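Local coordinates for Atu0111 protein (Agrobacterium tumefaciens, PDB 2FSQ) that is of unknown function but belongs to a family related to the 2H phosphoesterases, so it may act on phosphoester substrates, at residues R65-P70 with L75-V80. Sequence-based numbering, arbitrary orientation.
Sequences RFLDMP and LAFTPV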
loop_
_atom_site.group_PDB
_atom_site.type_symbol
_atom_site.label_atom_id
_atom_site.label_comp_id
_atom_site.label_asym_id
_atom_site.label_seq_id
_atom_site.Cartn_x
_atom_site.Cartn_y
_atom_site.Cartn_z
ATOM N N ARG A 65 -7.771 16.762 3.399
ATOM C CA ARG A 65 -6.820 17.735 3.896
ATOM C C ARG A 65 -5.592 17.749 3.001
ATOM O O ARG A 65 -4.975 18.805 2.813
ATOM C CB ARG A 65 -6.429 17.438 5.333
ATOM C CG ARG A 65 -5.862 18.631 6.053
ATOM C CD ARG A 65 -6.841 19.799 6.075
ATOM N NE ARG A 65 -6.448 20.797 7.057
ATOM C CZ ARG A 65 -5.464 21.685 6.912
ATOM N NH1 ARG A 65 -4.711 21.726 5.816
ATOM N NH2 ARG A 65 -5.226 22.534 7.894
ATOM N N PHE A 66 -5.229 16.572 2.467
ATOM C CA PHE A 66 -4.075 16.504 1.567
ATOM C C PHE A 66 -4.412 17.182 0.229
ATOM O O PHE A 66 -3.612 17.969 -0.296
ATOM C CB PHE A 66 -3.700 15.053 1.241
ATOM C CG PHE A 66 -2.984 14.298 2.345
ATOM C CD1 PHE A 66 -3.147 14.590 3.700
ATOM C CD2 PHE A 66 -2.201 13.205 1.997
ATOM C CE1 PHE A 66 -2.476 13.836 4.676
ATOM C CE2 PHE A 66 -1.554 12.449 2.947
ATOM C CZ PHE A 66 -1.687 12.753 4.291
ATOM N N LEU A 67 -5.593 16.880 -0.318
ATOM C CA LEU A 67 -6.042 17.504 -1.567
ATOM C C LEU A 67 -6.147 19.032 -1.430
ATOM O O LEU A 67 -5.929 19.764 -2.409
ATOM C CB LEU A 67 -7.374 16.897 -2.014
ATOM C CG LEU A 67 -7.304 15.480 -2.608
ATOM C CD1 LEU A 67 -8.649 14.748 -2.598
ATOM C CD2 LEU A 67 -6.762 15.540 -4.032
ATOM N N ASP A 68 -6.422 19.525 -0.221
ATOM C CA ASP A 68 -6.533 20.985 0.005
ATOM C C ASP A 68 -5.227 21.712 -0.256
ATOM O O ASP A 68 -5.241 22.915 -0.498
ATOM C CB ASP A 68 -6.950 21.322 1.446
ATOM C CG ASP A 68 -8.403 20.980 1.761
ATOM O OD1 ASP A 68 -9.217 20.757 0.841
ATOM O OD2 ASP A 68 -8.724 20.932 2.974
HETATM N N MSE A 69 -4.100 21.001 -0.160
HETATM C CA MSE A 69 -2.794 21.622 -0.264
HETATM C C MSE A 69 -2.473 21.912 -1.731
HETATM O O MSE A 69 -2.811 21.110 -2.624
HETATM C CB MSE A 69 -1.690 20.719 0.306
HETATM C CG MSE A 69 -1.827 20.336 1.786
HETATM SE SE MSE A 69 -1.698 21.872 2.989
HETATM C CE MSE A 69 -0.442 21.174 4.254
ATOM N N PRO A 70 -1.799 23.048 -1.990
ATOM C CA PRO A 70 -1.408 23.338 -3.363
ATOM C C PRO A 70 -0.519 22.248 -3.962
ATOM O O PRO A 70 -0.640 21.954 -5.148
ATOM C CB PRO A 70 -0.643 24.665 -3.270
ATOM C CG PRO A 70 -0.629 25.060 -1.878
ATOM C CD PRO A 70 -1.413 24.110 -1.047
ATOM N N LEU A 75 1.032 15.196 -6.596
ATOM C CA LEU A 75 0.694 13.875 -6.061
ATOM C C LEU A 75 -0.335 13.225 -6.953
ATOM O O LEU A 75 -1.171 13.909 -7.546
ATOM C CB LEU A 75 0.109 14.018 -4.655
ATOM C CG LEU A 75 1.013 14.622 -3.586
ATOM C CD1 LEU A 75 0.240 14.769 -2.273
ATOM C CD2 LEU A 75 2.229 13.753 -3.355
ATOM N N ALA A 76 -0.256 11.907 -7.086
ATOM C CA ALA A 76 -1.230 11.144 -7.851
ATOM C C ALA A 76 -2.070 10.359 -6.864
ATOM O O ALA A 76 -1.606 9.370 -6.262
ATOM C CB ALA A 76 -0.551 10.203 -8.826
ATOM N N PHE A 77 -3.298 10.821 -6.642
ATOM C CA PHE A 77 -4.187 10.184 -5.669
ATOM C C PHE A 77 -4.905 9.016 -6.315
ATOM O O PHE A 77 -5.377 9.116 -7.455
ATOM C CB PHE A 77 -5.226 11.195 -5.131
ATOM C CG PHE A 77 -4.657 12.177 -4.146
ATOM C CD1 PHE A 77 -4.793 11.975 -2.768
ATOM C CD2 PHE A 77 -3.968 13.298 -4.593
ATOM C CE1 PHE A 77 -4.258 12.887 -1.866
ATOM C CE2 PHE A 77 -3.443 14.212 -3.708
ATOM C CZ PHE A 77 -3.579 14.013 -2.341
ATOM N N THR A 78 -4.999 7.918 -5.579
ATOM C CA THR A 78 -5.718 6.736 -6.020
ATOM C C THR A 78 -7.211 6.889 -5.658
ATOM O O THR A 78 -7.565 7.676 -4.781
ATOM C CB THR A 78 -5.125 5.506 -5.322
ATOM O OG1 THR A 78 -5.175 5.729 -3.905
ATOM C CG2 THR A 78 -3.662 5.336 -5.719
ATOM N N PRO A 79 -8.093 6.130 -6.321
ATOM C CA PRO A 79 -9.528 6.255 -6.011
ATOM C C PRO A 79 -9.854 5.835 -4.579
ATOM O O PRO A 79 -9.231 4.930 -4.036
ATOM C CB PRO A 79 -10.199 5.290 -7.010
ATOM C CG PRO A 79 -9.190 5.194 -8.130
ATOM C CD PRO A 79 -7.850 5.206 -7.443
ATOM N N VAL A 80 -10.856 6.464 -3.982
ATOM C CA VAL A 80 -11.277 6.060 -2.652
ATOM C C VAL A 80 -11.616 4.565 -2.609
ATOM O O VAL A 80 -11.247 3.856 -1.653
ATOM C CB VAL A 80 -12.457 6.921 -2.158
ATOM C CG1 VAL A 80 -13.061 6.321 -0.885
ATOM C CG2 VAL A 80 -11.991 8.363 -1.949
#
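Phe66 O accepts a hydrogen bond from Met69 N (3.1 Å), an i to i+3 bond in the last part of helix 54-67 and the residues after it, and it is the side chains of Phe66 and Leu67 that meet Phe77. The Phe77 ring is met from two directions. Leu67 lays one methyl over a face: CD2 stands 3.7 Å from the centroid of the Phe77 ring, only 17° off its normal, a CH-pi contact displaced toward the CE2 and CD2 rim. With chi2 at 161°, CD1 of Leu67 continues the chain away from CA, leaving CD2 as the branch turned onto the ring. Phe66 instead comes in at the ring edge, in plane, where its CB lies 3.7 Å from Phe77 CZ. In this alpha-beta barrel the contact joins the C-terminal part of helix 54-67 to strand 75-77, the next strand in the chain, which pairs antiparallel with strand 184-186. The Leu67 and Phe77 side chains lie alongside one another and point oppositely, while the Phe66 side chain also packs on Met201 of helix 195-212. A polar tie runs alongside, since Arg63 NH2, in the same helix as Leu67, is hydrogen-bonded to Thr78 O, and the Phe77 side chain also touches Arg63.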